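Local structure of thermoresistant glucokinase (Janibacter sp. HTCC2649, 4EUN) at residues H47-E52 / S103-C108; H130-A135 / A160-L165; V137-M142 / S153-Q158. The protein probably phosphorylates gluconate at the expense of ATP, as a gluconokinase-type carbohydrate kinase with a P-loop nucleotide-binding fold. One frame throughout, in Å; residues are numbered along the deposited sequence.

Contact 1: residues H47-E52 / S103-C108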
loop_
_atom_site.group_PDB
_atom_site.type_symbol
_atom_site.label_atom_id
_atom_site.label_comp_id
_atom_site.label_asym_id
_atom_site.label_seq_id
_atom_site.Cartn_x
_atom_site.Cartn_y
_atom_site.Cartn_z
ATOM N N HIS A 47 -0.526 -0.151 -8.047
ATOM C CA HIS A 47 -1.795 -0.844 -7.847
ATOM C C HIS A 47 -2.312 -1.379 -9.180
ATOM O O HIS A 47 -2.786 -2.511 -9.262
ATOM C CB HIS A 47 -2.815 0.110 -7.221
ATOM C CG HIS A 47 -4.120 -0.536 -6.872
ATOM N ND1 HIS A 47 -5.296 0.178 -6.773
ATOM C CD2 HIS A 47 -4.433 -1.821 -6.584
ATOM C CE1 HIS A 47 -6.279 -0.644 -6.448
ATOM N NE2 HIS A 47 -5.783 -1.862 -6.327
ATOM N N GLY A 48 -2.217 -0.567 -10.229
ATOM C CA GLY A 48 -2.651 -0.995 -11.547
ATOM C C GLY A 48 -1.847 -2.167 -12.082
ATOM O O GLY A 48 -2.399 -3.074 -12.713
ATOM N N VAL A 49 -0.534 -2.137 -11.855
ATOM C CA VAL A 49 0.327 -3.245 -12.259
ATOM C C VAL A 49 0.015 -4.504 -11.442
ATOM O O VAL A 49 -0.084 -5.602 -11.991
ATOM C CB VAL A 49 1.830 -2.871 -12.146
ATOM C CG1 VAL A 49 2.706 -4.099 -12.358
ATOM C CG2 VAL A 49 2.190 -1.806 -13.166
ATOM N N ALA A 50 -0.159 -4.333 -10.137
ATOM C CA ALA A 50 -0.436 -5.458 -9.245
ATOM C C ALA A 50 -1.714 -6.183 -9.646
ATOM O O ALA A 50 -1.767 -7.418 -9.637
ATOM C CB ALA A 50 -0.529 -4.973 -7.802
ATOM N N ASP A 51 -2.744 -5.414 -9.988
ATOM C CA ASP A 51 -4.067 -5.974 -10.266
ATOM C C ASP A 51 -4.107 -6.856 -11.510
ATOM O O ASP A 51 -5.005 -7.691 -11.656
ATOM C CB ASP A 51 -5.115 -4.858 -10.358
ATOM C CG ASP A 51 -5.989 -4.778 -9.121
ATOM O OD1 ASP A 51 -5.460 -4.947 -8.002
ATOM O OD2 ASP A 51 -7.210 -4.563 -9.266
ATOM N N GLU A 52 -3.130 -6.685 -12.394
ATOM C CA GLU A 52 -3.097 -7.446 -13.641
ATOM C C GLU A 52 -2.059 -8.566 -13.649
ATOM O O GLU A 52 -2.020 -9.374 -14.571
ATOM C CB GLU A 52 -2.874 -6.508 -14.833
ATOM C CG GLU A 52 -4.036 -5.559 -15.110
ATOM C CD GLU A 52 -5.366 -6.280 -15.322
ATOM O OE1 GLU A 52 -5.370 -7.451 -15.764
ATOM O OE2 GLU A 52 -6.420 -5.665 -15.047
ATOM N N SER A 103 5.967 -12.952 -5.670
ATOM C CA SER A 103 6.449 -11.807 -6.437
ATOM C C SER A 103 5.847 -10.529 -5.862
ATOM O O SER A 103 4.729 -10.547 -5.332
ATOM C CB SER A 103 6.058 -11.942 -7.900
ATOM O OG SER A 103 6.750 -13.022 -8.509
ATOM N N THR A 104 6.581 -9.420 -5.974
ATOM C CA THR A 104 6.219 -8.197 -5.257
ATOM C C THR A 104 6.342 -6.933 -6.111
ATOM O O THR A 104 7.114 -6.895 -7.070
ATOM C CB THR A 104 7.115 -7.993 -4.009
ATOM O OG1 THR A 104 8.476 -7.790 -4.425
ATOM C CG2 THR A 104 7.045 -9.215 -3.078
ATOM N N ILE A 105 5.573 -5.909 -5.741
ATOM C CA ILE A 105 5.758 -4.559 -6.270
ATOM C C ILE A 105 5.600 -3.576 -5.118
ATOM O O ILE A 105 4.616 -3.613 -4.376
ATOM C CB ILE A 105 4.800 -4.241 -7.449
ATOM C CG1 ILE A 105 5.064 -2.842 -8.006
ATOM C CG2 ILE A 105 3.313 -4.412 -7.053
ATOM C CD1 ILE A 105 4.421 -2.628 -9.376
ATOM N N ILE A 106 6.581 -2.692 -4.952
ATOM C CA ILE A 106 6.539 -1.723 -3.864
ATOM C C ILE A 106 6.691 -0.318 -4.411
ATOM O O ILE A 106 7.356 -0.106 -5.424
ATOM C CB ILE A 106 7.631 -1.988 -2.800
ATOM C CG1 ILE A 106 9.024 -1.767 -3.364
ATOM C CG2 ILE A 106 7.502 -3.410 -2.234
ATOM C CD1 ILE A 106 10.121 -1.991 -2.333
ATOM N N THR A 107 6.079 0.649 -3.731
ATOM C CA THR A 107 6.301 2.052 -4.068
ATOM C C THR A 107 7.371 2.621 -3.159
ATOM O O THR A 107 7.313 2.408 -1.952
ATOM C CB THR A 107 5.024 2.860 -3.872
ATOM O OG1 THR A 107 4.483 2.573 -2.576
ATOM C CG2 THR A 107 3.989 2.480 -4.913
ATOM N N CYS A 108 8.333 3.339 -3.738
ATOM C CA CYS A 108 9.367 4.039 -2.974
ATOM C C CYS A 108 9.412 5.510 -3.361
ATOM O O CYS A 108 9.162 5.859 -4.514
ATOM C CB CYS A 108 10.754 3.468 -3.276
ATOM S SG CYS A 108 11.044 1.820 -2.646
#

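Contact 2: residues H130-A135 / A160-L165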
loop_
_atom_site.group_PDB
_atom_site.type_symbol
_atom_site.label_atom_id
_atom_site.label_comp_id
_atom_site.label_asym_id
_atom_site.label_seq_id
_atom_site.Cartn_x
_atom_site.Cartn_y
_atom_site.Cartn_z
ATOM N N HIS A 130 10.409 4.217 -12.984
ATOM C CA HIS A 130 10.730 5.551 -12.482
ATOM C C HIS A 130 9.668 6.552 -12.948
ATOM O O HIS A 130 9.649 6.954 -14.110
ATOM C CB HIS A 130 12.118 5.950 -12.980
ATOM C CG HIS A 130 12.514 7.355 -12.649
ATOM N ND1 HIS A 130 13.591 7.969 -13.251
ATOM C CD2 HIS A 130 11.995 8.258 -11.783
ATOM C CE1 HIS A 130 13.710 9.199 -12.781
ATOM N NE2 HIS A 130 12.756 9.405 -11.895
ATOM N N LEU A 131 8.771 6.920 -12.034
ATOM C CA LEU A 131 7.659 7.810 -12.341
ATOM C C LEU A 131 8.096 9.234 -12.046
ATOM O O LEU A 131 8.450 9.568 -10.909
ATOM C CB LEU A 131 6.447 7.431 -11.488
ATOM C CG LEU A 131 5.095 8.100 -11.742
ATOM C CD1 LEU A 131 4.544 7.744 -13.108
ATOM C CD2 LEU A 131 4.137 7.641 -10.670
ATOM N N ASP A 132 8.093 10.083 -13.066
ATOM C CA ASP A 132 8.642 11.405 -12.873
ATOM C C ASP A 132 8.163 12.379 -13.935
ATOM O O ASP A 132 7.526 11.995 -14.915
ATOM C CB ASP A 132 10.162 11.310 -12.874
ATOM C CG ASP A 132 10.808 12.316 -11.960
ATOM O OD1 ASP A 132 10.171 13.339 -11.637
ATOM O OD2 ASP A 132 11.961 12.083 -11.555
ATOM N N GLY A 133 8.478 13.646 -13.725
ATOM C CA GLY A 133 8.076 14.684 -14.653
ATOM C C GLY A 133 8.562 16.015 -14.140
ATOM O O GLY A 133 9.281 16.080 -13.142
ATOM N N PRO A 134 8.197 17.096 -14.840
ATOM C CA PRO A 134 8.638 18.426 -14.428
ATOM C C PRO A 134 8.133 18.778 -13.035
ATOM O O PRO A 134 6.988 18.486 -12.698
ATOM C CB PRO A 134 7.978 19.345 -15.462
ATOM C CG PRO A 134 7.714 18.471 -16.640
ATOM C CD PRO A 134 7.360 17.130 -16.050
ATOM N N ALA A 135 8.982 19.410 -12.237
ATOM C CA ALA A 135 8.599 19.841 -10.892
ATOM C C ALA A 135 7.284 20.626 -10.847
ATOM O O ALA A 135 6.490 20.460 -9.920
ATOM C CB ALA A 135 9.722 20.653 -10.251
ATOM N N ALA A 160 16.386 16.338 -5.787
ATOM C CA ALA A 160 17.844 16.252 -5.742
ATOM C C ALA A 160 18.336 14.829 -5.439
ATOM O O ALA A 160 19.419 14.438 -5.869
ATOM C CB ALA A 160 18.398 17.236 -4.731
ATOM N N THR A 161 17.533 14.061 -4.706
ATOM C CA THR A 161 17.896 12.703 -4.277
ATOM C C THR A 161 17.637 11.666 -5.373
ATOM O O THR A 161 18.312 10.635 -5.451
ATOM C CB THR A 161 17.105 12.319 -2.994
ATOM O OG1 THR A 161 17.464 13.213 -1.931
ATOM C CG2 THR A 161 17.382 10.880 -2.561
ATOM N N LEU A 162 16.659 11.960 -6.222
ATOM C CA LEU A 162 16.223 11.049 -7.274
ATOM C C LEU A 162 17.236 11.015 -8.421
ATOM O O LEU A 162 17.196 11.861 -9.317
ATOM C CB LEU A 162 14.844 11.487 -7.774
ATOM C CG LEU A 162 14.055 10.526 -8.657
ATOM C CD1 LEU A 162 14.196 9.164 -8.112
ATOM C CD2 LEU A 162 12.589 10.893 -8.705
ATOM N N GLU A 163 18.139 10.035 -8.382
ATOM C CA GLU A 163 19.190 9.886 -9.394
ATOM C C GLU A 163 18.692 9.063 -10.577
ATOM O O GLU A 163 18.068 8.020 -10.388
ATOM C CB GLU A 163 20.449 9.248 -8.783
ATOM C CG GLU A 163 21.134 10.158 -7.760
ATOM C CD GLU A 163 22.327 9.536 -7.067
ATOM O OE1 GLU A 163 22.699 8.373 -7.361
ATOM O OE2 GLU A 163 22.911 10.228 -6.201
ATOM N N ALA A 164 18.966 9.540 -11.791
ATOM C CA ALA A 164 18.526 8.859 -13.010
ATOM C C ALA A 164 18.932 7.393 -13.013
ATOM O O ALA A 164 20.011 7.029 -12.516
ATOM C CB ALA A 164 19.100 9.558 -14.240
ATOM N N LEU A 165 18.069 6.543 -13.563
ATOM C CA LEU A 165 18.464 5.155 -13.784
ATOM C C LEU A 165 19.682 5.102 -14.711
ATOM O O LEU A 165 19.768 5.836 -15.704
ATOM C CB LEU A 165 17.307 4.338 -14.362
ATOM C CG LEU A 165 16.167 4.068 -13.384
ATOM C CD1 LEU A 165 14.949 3.618 -14.147
ATOM C CD2 LEU A 165 16.578 3.012 -12.375
HETATM O O HOH W 1 15.769 7.847 -14.905
#

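Contact 3: residues V137-M142 / S153-Q158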
loop_
_atom_site.group_PDB
_atom_site.type_symbol
_atom_site.label_atom_id
_atom_site.label_comp_id
_atom_site.label_asym_id
_atom_site.label_seq_id
_atom_site.Cartn_x
_atom_site.Cartn_y
_atom_site.Cartn_z
ATOM N N VAL A 137 4.653 20.376 -12.691
ATOM C CA VAL A 137 3.494 19.490 -12.841
ATOM C C VAL A 137 3.239 18.746 -11.542
ATOM O O VAL A 137 2.089 18.567 -11.129
ATOM C CB VAL A 137 3.682 18.478 -13.987
ATOM C CG1 VAL A 137 2.480 17.511 -14.064
ATOM C CG2 VAL A 137 3.860 19.207 -15.304
ATOM N N ILE A 138 4.317 18.312 -10.900
ATOM C CA ILE A 138 4.210 17.637 -9.608
ATOM C C ILE A 138 3.583 18.574 -8.578
ATOM O O ILE A 138 2.656 18.183 -7.865
ATOM C CB ILE A 138 5.586 17.133 -9.107
ATOM C CG1 ILE A 138 6.138 16.096 -10.086
ATOM C CG2 ILE A 138 5.459 16.524 -7.706
ATOM C CD1 ILE A 138 7.589 15.716 -9.866
ATOM N N LYS A 139 4.075 19.810 -8.514
ATOM C CA LYS A 139 3.519 20.806 -7.596
ATOM C C LYS A 139 2.039 21.079 -7.855
ATOM O O LYS A 139 1.264 21.273 -6.916
ATOM C CB LYS A 139 4.315 22.112 -7.670
ATOM C CG LYS A 139 5.673 22.023 -6.994
ATOM C CD LYS A 139 6.376 23.374 -6.883
ATOM C CE LYS A 139 7.103 23.731 -8.164
ATOM N NZ LYS A 139 8.181 24.754 -7.960
ATOM N N GLY A 140 1.651 21.098 -9.126
ATOM C CA GLY A 140 0.259 21.304 -9.488
ATOM C C GLY A 140 -0.624 20.150 -9.048
ATOM O O GLY A 140 -1.769 20.359 -8.646
ATOM N N ARG A 141 -0.100 18.931 -9.127
ATOM C CA ARG A 141 -0.846 17.758 -8.663
ATOM C C ARG A 141 -1.113 17.862 -7.162
ATOM O O ARG A 141 -2.232 17.646 -6.703
ATOM C CB ARG A 141 -0.076 16.464 -8.966
ATOM C CG ARG A 141 -0.032 16.077 -10.446
ATOM C CD ARG A 141 0.877 14.865 -10.696
ATOM N NE ARG A 141 0.420 13.670 -9.986
ATOM C CZ ARG A 141 -0.415 12.772 -10.500
ATOM N NH1 ARG A 141 -0.880 12.928 -11.733
ATOM N NH2 ARG A 141 -0.787 11.717 -9.784
ATOM N N MET A 142 -0.070 18.209 -6.411
ATOM C CA MET A 142 -0.142 18.309 -4.955
ATOM C C MET A 142 -1.105 19.398 -4.495
ATOM O O MET A 142 -1.719 19.295 -3.432
ATOM C CB MET A 142 1.253 18.575 -4.392
ATOM C CG MET A 142 2.302 17.579 -4.863
ATOM S SD MET A 142 3.983 18.241 -4.828
ATOM C CE MET A 142 4.203 18.498 -3.073
ATOM N N SER A 153 7.374 21.250 0.953
ATOM C CA SER A 153 8.734 21.781 1.024
ATOM C C SER A 153 9.791 20.701 0.808
ATOM O O SER A 153 10.942 21.014 0.498
ATOM C CB SER A 153 8.977 22.485 2.364
ATOM O OG SER A 153 8.983 21.550 3.428
ATOM N N LEU A 154 9.408 19.434 0.963
ATOM C CA LEU A 154 10.365 18.347 0.773
ATOM C C LEU A 154 10.664 18.091 -0.693
ATOM O O LEU A 154 11.634 17.402 -1.006
ATOM C CB LEU A 154 9.860 17.046 1.403
ATOM C CG LEU A 154 10.031 16.835 2.902
ATOM C CD1 LEU A 154 9.434 15.492 3.298
ATOM C CD2 LEU A 154 11.496 16.889 3.280
ATOM N N LEU A 155 9.836 18.628 -1.588
ATOM C CA LEU A 155 9.960 18.298 -3.010
ATOM C C LEU A 155 11.332 18.628 -3.576
ATOM O O LEU A 155 11.906 17.823 -4.294
ATOM C CB LEU A 155 8.874 18.971 -3.859
ATOM C CG LEU A 155 8.978 18.711 -5.370
ATOM C CD1 LEU A 155 8.769 17.234 -5.701
ATOM C CD2 LEU A 155 7.988 19.558 -6.141
ATOM N N GLN A 156 11.862 19.808 -3.256
ATOM C CA GLN A 156 13.168 20.204 -3.775
ATOM C C GLN A 156 14.253 19.187 -3.435
ATOM O O GLN A 156 15.010 18.752 -4.315
ATOM C CB GLN A 156 13.570 21.583 -3.237
ATOM C CG GLN A 156 14.975 22.010 -3.634
ATOM C CD GLN A 156 15.366 23.354 -3.038
ATOM O OE1 GLN A 156 15.343 23.537 -1.818
ATOM N NE2 GLN A 156 15.726 24.305 -3.899
ATOM N N SER A 157 14.315 18.800 -2.160
ATOM C CA SER A 157 15.310 17.832 -1.699
ATOM C C SER A 157 15.101 16.448 -2.305
ATOM O O SER A 157 16.067 15.734 -2.587
ATOM C CB SER A 157 15.331 17.737 -0.170
ATOM O OG SER A 157 14.136 17.184 0.341
ATOM N N GLN A 158 13.846 16.067 -2.503
ATOM C CA GLN A 158 13.541 14.783 -3.118
ATOM C C GLN A 158 14.000 14.742 -4.570
ATOM O O GLN A 158 14.554 13.743 -5.026
ATOM C CB GLN A 158 12.040 14.479 -2.997
ATOM C CG GLN A 158 11.634 13.987 -1.622
ATOM C CD GLN A 158 11.781 12.482 -1.513
ATOM O OE1 GLN A 158 11.107 11.739 -2.219
ATOM N NE2 GLN A 158 12.697 12.029 -0.656
#

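Contact 1: residues H47-E52 / S103-C108
Ile105 and Val49 meet through branches that lie anti to their own backbone nitrogens. In Ile105, CG1 is trans to N (chi1 -178°) and the chain stays extended to CD1 (chi2 165°), which puts that methyl against Val49 CG1. In Val49, CG1 takes the same trans place (chi1 171°). The two side chains cross at about a right angle. Ile105 CD1 lies 3.7 Å from Val49 CG1 and 3.8 Å from Val49 CB, so the isoleucine tip rests on one flank of the valine.

The second branch of Ile105 serves a different partner. Ile105 CG2 comes to 4.0 Å from Ala50 CB. One isoleucine therefore covers two consecutive helix residues, one with each branch. The backbones stay well separated, with Ala50 CA and Ile105 CA 6.9 Å apart. No hydrogen bond joins the two segments. The contact is small and wholly apolar, and all three touching residues are buried.

Ile105 also packs on Val32 and Val34 of strand 31-35, and its backbone pairs with Glu56 and Ala58 of strand 56-59. Val49 reaches Ala187, Leu188 and Leu191 of helix 180-191. On the same helix as Val49, Glu52 OE1 accepts a hydrogen bond from Glu146 N of the second subunit, so helix 42-53 also takes part in the dimer.

Helix 42-53 follows strand 31-35 through a loop with the pattern of a Walker A motif. Its packing against strand 104-108, the neighbour of strand 31-35 in a parallel sheet, is typical of the alpha/beta core of P-loop kinases.

Contact 2: residues H130-A135 / A160-L165
Leu162 CD2 touches two polar side chains at once. Leu162 CD2 lies 3.2 Å from Asp132 OD2 and 3.5 Å from His130 NE2. It thus meets both ends of the His130-Asp132 hydrogen bond and covers it from the side of 160-165. The methyl approaches the imidazole obliquely, and Leu162 CG follows at 3.7 Å from His130 NE2. His130 holds CG trans to its backbone N (chi1 174°), which extends the ring off the strand to Leu162. A second leucine completes this shell: Leu165 CD1 packs against His130 CB at 3.8 Å.

His130 NE2 donates to Asp132 OD2 over 2.8 Å, with an N-H...O angle of 143°. The carboxylate oxygen uses its anti lone pair, and lies 24° out of the imidazole plane. At the other side of the ring, water 1 sits in the ring plane, 2.7 Å from His130 ND1. The same water accepts from Leu165 N at 3.0 Å and so links the strand to the segment beyond helix 155-161.

Further out, Gly133 N donates to Asp132 OD1 over 2.7 Å. Both carboxylate oxygens are thus engaged, which limits rotation of the group. Strand 127-132 lies between strands 31-35 and 171-175 in the parallel sheet. Met35 of strand 31-35 touches His130, Leu162 and Leu165, and Leu162 also touches the probable Walker A loop. Arg116 NH1, on helix 113-119, donates to Glu163 O.

No direct hydrogen bond crosses between the segments. The leucines supply apolar cover, while the polar link runs through one water. The imidazole is held at both nitrogens, and its orientation is probably well fixed.

Contact 3: residues V137-M142 / S153-Q158
Leu155 CD2 presses on Lys139 CG at 3.5 Å, closer than usual for two carbons. The side chains cross at about a right angle, and the methyl meets the aliphatic start of the lysine. The first side-chain bond of Leu155 points toward helix 135-142. CG stays trans to the backbone N (chi1 178°), which brings the two methyls to Ile138 and Lys139. Leu155 CD1 lies 3.9 Å from Ile138 CG2. Val37, in the loop after strand 31-35, also packs on Leu155.

The contact joins helix 135-142 to helix 155-161. The helix-free segment between them probably corresponds to the lid, which moves in related P-loop kinases. Arg141 NE is hydrogen-bonded to Gly39 O, in the loop that resembles a Walker A motif.

The fit is looser at Met142, although that residue is buried. Met142 SD stands 4.4 Å from Leu155 CD2. Lys139 lies on the solvent side. Its packed CG is the base of an exposed side chain that continues to NZ, which has a long, weak ion pair with Glu136. On the second helix, Leu154 O accepts from both Ser157 OG, at 2.8 Å, and Gln158 N, at 3.0 Å.

In the fold
Contact 1 lies in the core and contact 3 is mostly buried but farther from the chain's centre, with one exposed residue. Contact 2 is only partly buried. Contacts 1 and 2 reach the same parallel sheet, through strands 104-108 and 127-132, on opposite sides of the chain's centre. Contact 3 uses helix 155-161 itself, contact 2 the segment that follows it, and contact 3 is nested in the chain loop that contact 2 closes. They touch where Ile138 CD1 packs near Gly133 O. Contact 1 is apolar. Contact 3 is carbon-to-carbon too, but uses the aliphatic part of an exposed lysine. Contact 2 adds a histidine-aspartate pair and a bridging water.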